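Local coordinates for protein putative hydrolase (Chromobacterium violaceum, PDB 3MCW) that probably acts as a hydrolase of the isochorismatase family, although its natural substrate is not established, at residues A[113-127]-A[139-151]. Residues are numbered along the deposited sequence; the frame is centred on the assembly and turned at random. Where two conformers were deposited one is given.
Sequences WLELVVAGVSTSNSV and FAVCLAEDGCFTF. With EDO (1,2-ethanediol), chain I.
In one of its two conformers, Val121 lays its CG2 methyl over one face of the Phe149 ring, a CH-pi contact with CG2 3.7 Å from the ring centroid and 14° off the normal. The two side chains then run side by side; Phe149 CG stands between backbone N and carbonyl carbon (chi1 70°), which turns the ring back toward the valine. A cis peptide joins Val121 to Ser122, the N-cap of the following helix; a non-proline cis peptide at this point is a recognised feature of isochorismatase-like hydrolases. Just beyond it, Thr123 N reaches Phe149 O at 2.9 Å, coming from above the carbonyl plane. Ser124 OG and Thr150 OG1 share a hydrogen bond of 2.8 Å, and Thr150 OG1 also lies against Ser122 CB. Thr123 OG1, packed 3.5 Å from Cys148 CB, is hydrogen-bonded to His167 ND1.

Upstream, strands 115-121 and 140-144 pair in parallel through five backbone hydrogen bonds, running from Ala140 N to Leu114 O as far as Ala144 N to Val118 O. Two overlapping type I turns, Ala144 to Gly147 and Glu145 to Cys148, then interrupt the pairing, and the two bonds at Gly120 are weak. On the face carrying Leu116 and Val118, Leu116 CD1 rests 3.9 Å from Phe139 CB, and Val118 CG2 meets Val141 CG1. Leu143 CG points anti to its backbone N (chi1 -179°), and this together with the second torsion brings CD1 within 4.0 Å of Val118 CG1 and 3.8 Å of Val127 CG1, so that its methyl bridges strand and helix.

This is a beta-alpha-beta unit of the parallel sheet, with helix 123-136 as the connection. Strand 14-18 pairs with the other edge of 115-121, helix 104-111 packs on Leu116 and Phe139, helix 163-174 meets Leu143 and Ser124, and Arg132 of the second subunit bonds Ser124 O.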
loop_
_atom_site.group_PDB
_atom_site.type_symbol
_atom_site.label_atom_id
_atom_site.label_comp_id
_atom_site.label_asym_id
_atom_site.label_seq_id
_atom_site.Cartn_x
_atom_site.Cartn_y
_atom_site.Cartn_z
ATOM N N TRP A 113 -19.097 -11.011 1.527
ATOM C CA TRP A 113 -18.873 -9.697 2.131
ATOM C C TRP A 113 -17.852 -8.939 1.283
ATOM O O TRP A 113 -16.678 -8.804 1.641
ATOM C CB TRP A 113 -18.436 -9.808 3.576
ATOM C CG TRP A 113 -19.477 -10.426 4.477
ATOM C CD1 TRP A 113 -20.835 -10.246 4.400
ATOM C CD2 TRP A 113 -19.243 -11.290 5.591
ATOM N NE1 TRP A 113 -21.452 -10.947 5.401
ATOM C CE2 TRP A 113 -20.501 -11.604 6.142
ATOM C CE3 TRP A 113 -18.089 -11.837 6.173
ATOM C CZ2 TRP A 113 -20.630 -12.460 7.243
ATOM C CZ3 TRP A 113 -18.242 -12.682 7.244
ATOM C CH2 TRP A 113 -19.504 -12.984 7.764
ATOM N N LEU A 114 -18.339 -8.454 0.147
ATOM C CA LEU A 114 -17.482 -7.823 -0.860
ATOM C C LEU A 114 -17.388 -6.311 -0.732
ATOM O O LEU A 114 -16.521 -5.707 -1.322
ATOM C CB LEU A 114 -17.896 -8.256 -2.280
ATOM C CG LEU A 114 -17.885 -9.772 -2.509
ATOM C CD1 LEU A 114 -18.142 -10.066 -3.974
ATOM C CD2 LEU A 114 -16.616 -10.467 -2.067
ATOM N N GLU A 115 -18.271 -5.732 0.069
ATOM C CA GLU A 115 -18.278 -4.316 0.321
ATOM C C GLU A 115 -17.813 -4.078 1.763
ATOM O O GLU A 115 -18.387 -4.619 2.727
ATOM C CB GLU A 115 -19.691 -3.801 0.029
ATOM C CG GLU A 115 -19.816 -2.345 0.107
ATOM C CD GLU A 115 -21.163 -1.840 -0.367
ATOM O OE1 GLU A 115 -22.218 -2.395 0.017
ATOM O OE2 GLU A 115 -21.209 -0.826 -1.099
ATOM N N LEU A 116 -16.761 -3.290 1.915
ATOM C CA LEU A 116 -16.101 -3.058 3.192
ATOM C C LEU A 116 -16.144 -1.563 3.540
ATOM O O LEU A 116 -15.962 -0.721 2.670
ATOM C CB LEU A 116 -14.622 -3.490 3.122
ATOM C CG LEU A 116 -14.361 -4.902 2.565
ATOM C CD1 LEU A 116 -12.877 -5.182 2.542
ATOM C CD2 LEU A 116 -15.119 -5.978 3.395
ATOM N N VAL A 117 -16.340 -1.289 4.835
ATOM C CA VAL A 117 -16.245 0.058 5.386
ATOM C C VAL A 117 -15.109 0.003 6.378
ATOM O O VAL A 117 -15.159 -0.756 7.347
ATOM C CB VAL A 117 -17.575 0.478 6.071
ATOM C CG1 VAL A 117 -17.413 1.826 6.750
ATOM C CG2 VAL A 117 -18.683 0.489 5.002
ATOM N N VAL A 118 -14.060 0.778 6.136
ATOM C CA VAL A 118 -12.812 0.655 6.868
ATOM C C VAL A 118 -12.535 1.898 7.688
ATOM O O VAL A 118 -12.699 3.034 7.213
ATOM C CB VAL A 118 -11.611 0.404 5.903
ATOM C CG1 VAL A 118 -10.326 0.326 6.617
ATOM C CG2 VAL A 118 -11.872 -0.888 5.073
ATOM N N ALA A 119 -12.050 1.680 8.908
ATOM C CA ALA A 119 -11.565 2.787 9.761
ATOM C C ALA A 119 -10.512 2.223 10.668
ATOM O O ALA A 119 -10.438 1.030 10.877
ATOM C CB ALA A 119 -12.707 3.410 10.561
ATOM N N GLY A 120 -9.671 3.082 11.220
ATOM C CA GLY A 120 -8.704 2.683 12.218
ATOM C C GLY A 120 -7.399 3.447 12.104
ATOM O O GLY A 120 -7.372 4.603 11.657
ATOM N N VAL A 121 -6.325 2.807 12.533
ATOM C CA VAL A 121 -5.064 3.508 12.704
ATOM C C VAL A 121 -3.918 2.604 12.247
ATOM O O VAL A 121 -3.958 1.369 12.469
ATOM C CB VAL A 121 -4.901 3.947 14.182
ATOM C CG1 VAL A 121 -4.935 2.714 15.120
ATOM C CG2 VAL A 121 -3.648 4.792 14.402
ATOM N N SER A 122 -2.867 3.138 11.616
ATOM C CA SER A 122 -2.755 4.519 11.149
ATOM C C SER A 122 -3.167 4.627 9.694
ATOM O O SER A 122 -3.004 3.692 8.889
ATOM C CB SER A 122 -1.362 5.054 11.308
ATOM O OG SER A 122 -0.544 4.641 10.264
ATOM N N THR A 123 -3.650 5.804 9.329
ATOM C CA THR A 123 -4.127 6.026 7.959
ATOM C C THR A 123 -3.104 5.565 6.942
ATOM O O THR A 123 -3.455 4.935 5.942
ATOM C CB THR A 123 -4.411 7.515 7.721
ATOM O OG1 THR A 123 -5.159 8.019 8.827
ATOM C CG2 THR A 123 -5.169 7.724 6.411
ATOM N N SER A 124 -1.841 5.936 7.161
ATOM C CA SER A 124 -0.787 5.800 6.190
ATOM C C SER A 124 0.015 4.505 6.313
ATOM O O SER A 124 0.831 4.227 5.450
ATOM C CB SER A 124 0.138 7.007 6.334
ATOM O OG SER A 124 0.523 7.172 7.697
ATOM N N ASN A 125 -0.203 3.724 7.380
ATOM C CA ASN A 125 0.530 2.496 7.597
ATOM C C ASN A 125 -0.424 1.302 7.445
ATOM O O ASN A 125 -0.712 0.916 6.308
ATOM C CB ASN A 125 1.376 2.550 8.863
ATOM C CG ASN A 125 2.396 1.432 8.889
ATOM O OD1 ASN A 125 2.683 0.811 7.860
ATOM N ND2 ASN A 125 2.986 1.214 10.019
ATOM N N SER A 126 -0.941 0.729 8.529
ATOM C CA SER A 126 -1.762 -0.464 8.391
ATOM C C SER A 126 -3.082 -0.243 7.682
ATOM O O SER A 126 -3.568 -1.146 6.991
ATOM C CB SER A 126 -1.969 -1.126 9.745
ATOM O OG SER A 126 -0.763 -1.716 10.214
ATOM N N VAL A 127 -3.711 0.924 7.864
ATOM C CA VAL A 127 -4.954 1.185 7.134
ATOM C C VAL A 127 -4.663 1.227 5.618
ATOM O O VAL A 127 -5.279 0.509 4.853
ATOM C CB VAL A 127 -5.649 2.470 7.588
ATOM C CG1 VAL A 127 -6.810 2.790 6.720
ATOM C CG2 VAL A 127 -6.104 2.342 9.070
ATOM N N PHE A 139 -12.384 -5.893 -3.767
ATOM C CA PHE A 139 -13.396 -5.459 -2.791
ATOM C C PHE A 139 -13.752 -4.014 -3.061
ATOM O O PHE A 139 -12.938 -3.206 -3.511
ATOM C CB PHE A 139 -12.851 -5.613 -1.374
ATOM C CG PHE A 139 -12.656 -7.034 -1.003
ATOM C CD1 PHE A 139 -13.699 -7.762 -0.487
ATOM C CD2 PHE A 139 -11.429 -7.657 -1.141
ATOM C CE1 PHE A 139 -13.551 -9.085 -0.182
ATOM C CE2 PHE A 139 -11.259 -9.006 -0.837
ATOM C CZ PHE A 139 -12.336 -9.722 -0.368
ATOM N N ALA A 140 -15.017 -3.681 -2.797
ATOM C CA ALA A 140 -15.554 -2.312 -2.877
ATOM C C ALA A 140 -15.368 -1.692 -1.491
ATOM O O ALA A 140 -16.054 -2.061 -0.547
ATOM C CB ALA A 140 -16.996 -2.348 -3.261
ATOM N N VAL A 141 -14.449 -0.747 -1.386
ATOM C CA VAL A 141 -14.039 -0.211 -0.097
ATOM C C VAL A 141 -14.468 1.238 0.063
ATOM O O VAL A 141 -14.219 2.075 -0.804
ATOM C CB VAL A 141 -12.506 -0.273 0.085
ATOM C CG1 VAL A 141 -12.109 0.306 1.415
ATOM C CG2 VAL A 141 -12.006 -1.688 -0.118
ATOM N N CYS A 142 -15.130 1.514 1.189
ATOM C CA CYS A 142 -15.382 2.903 1.652
ATOM C C CYS A 142 -14.480 3.124 2.838
ATOM O O CYS A 142 -14.560 2.414 3.835
ATOM C CB CYS A 142 -16.819 3.149 2.132
ATOM S SG CYS A 142 -18.077 2.942 0.889
ATOM N N LEU A 143 -13.615 4.128 2.746
ATOM C CA LEU A 143 -12.693 4.470 3.816
ATOM C C LEU A 143 -13.288 5.627 4.595
ATOM O O LEU A 143 -13.449 6.733 4.049
ATOM C CB LEU A 143 -11.326 4.834 3.224
ATOM C CG LEU A 143 -10.274 5.191 4.255
ATOM C CD1 LEU A 143 -10.024 4.089 5.252
ATOM C CD2 LEU A 143 -8.963 5.496 3.527
ATOM N N ALA A 144 -13.646 5.399 5.861
ATOM C CA ALA A 144 -14.258 6.404 6.733
ATOM C C ALA A 144 -13.137 7.236 7.323
ATOM O O ALA A 144 -12.612 6.949 8.403
ATOM C CB ALA A 144 -15.119 5.745 7.820
ATOM N N GLU A 145 -12.756 8.286 6.611
ATOM C CA GLU A 145 -11.494 8.953 6.914
ATOM C C GLU A 145 -11.485 9.685 8.260
ATOM O O GLU A 145 -10.457 9.851 8.876
ATOM C CB GLU A 145 -11.038 9.861 5.764
ATOM C CG GLU A 145 -11.914 11.047 5.523
ATOM C CD GLU A 145 -11.584 12.242 6.406
ATOM O OE1 GLU A 145 -10.424 12.385 6.845
ATOM O OE2 GLU A 145 -12.512 13.056 6.634
ATOM N N ASP A 146 -12.664 10.158 8.683
ATOM C CA ASP A 146 -12.800 10.798 9.994
ATOM C C ASP A 146 -12.671 9.838 11.157
ATOM O O ASP A 146 -12.495 10.250 12.293
ATOM C CB ASP A 146 -14.078 11.623 10.085
ATOM C CG ASP A 146 -15.346 10.812 9.915
ATOM O OD1 ASP A 146 -15.369 9.866 9.094
ATOM O OD2 ASP A 146 -16.365 11.148 10.550
ATOM N N GLY A 147 -12.789 8.527 10.868
ATOM C CA GLY A 147 -12.511 7.479 11.824
ATOM C C GLY A 147 -11.114 6.935 11.742
ATOM O O GLY A 147 -10.798 5.908 12.340
ATOM N N CYS A 148 -10.232 7.596 11.004
ATOM C CA CYS A 148 -8.846 7.206 10.886
ATOM C C CYS A 148 -7.960 8.310 11.435
ATOM O O CYS A 148 -8.333 9.496 11.412
ATOM C CB CYS A 148 -8.445 6.977 9.420
ATOM S SG CYS A 148 -9.333 5.627 8.617
ATOM N N PHE A 149 -6.772 7.961 11.888
ATOM C CA PHE A 149 -5.783 8.968 12.228
ATOM C C PHE A 149 -4.389 8.415 11.962
ATOM O O PHE A 149 -4.202 7.191 11.825
ATOM C CB PHE A 149 -5.939 9.479 13.685
ATOM C CG PHE A 149 -5.580 8.543 14.789
ATOM C CD1 PHE A 149 -6.527 7.705 15.331
ATOM C CD2 PHE A 149 -4.336 8.593 15.363
ATOM C CE1 PHE A 149 -6.241 6.935 16.425
ATOM C CE2 PHE A 149 -4.024 7.826 16.457
ATOM C CZ PHE A 149 -4.981 7.009 16.992
ATOM N N THR A 150 -3.422 9.325 11.913
ATOM C CA THR A 150 -2.038 8.988 11.728
ATOM C C THR A 150 -1.174 9.981 12.511
ATOM O O THR A 150 -1.703 10.724 13.344
ATOM C CB THR A 150 -1.683 8.868 10.232
ATOM O OG1 THR A 150 -0.412 8.228 10.118
ATOM C CG2 THR A 150 -1.741 10.227 9.518
ATOM N N PHE A 151 0.128 9.939 12.244
ATOM C CA PHE A 151 1.133 10.622 13.036
ATOM C C PHE A 151 1.995 11.494 12.146
ATOM O O PHE A 151 2.187 11.248 10.951
ATOM C CB PHE A 151 2.008 9.623 13.786
ATOM C CG PHE A 151 1.220 8.699 14.648
ATOM C CD1 PHE A 151 0.771 9.097 15.910
ATOM C CD2 PHE A 151 0.835 7.453 14.194
ATOM C CE1 PHE A 151 -0.003 8.295 16.673
ATOM C CE2 PHE A 151 0.069 6.620 15.001
ATOM C CZ PHE A 151 -0.342 7.058 16.245
HETATM C C1 EDO I . 0.854 3.046 14.602
HETATM O O1 EDO I . 1.450 2.022 15.403
HETATM C C2 EDO I . 1.847 3.531 13.582
HETATM O O2 EDO I . 1.723 2.813 12.374
#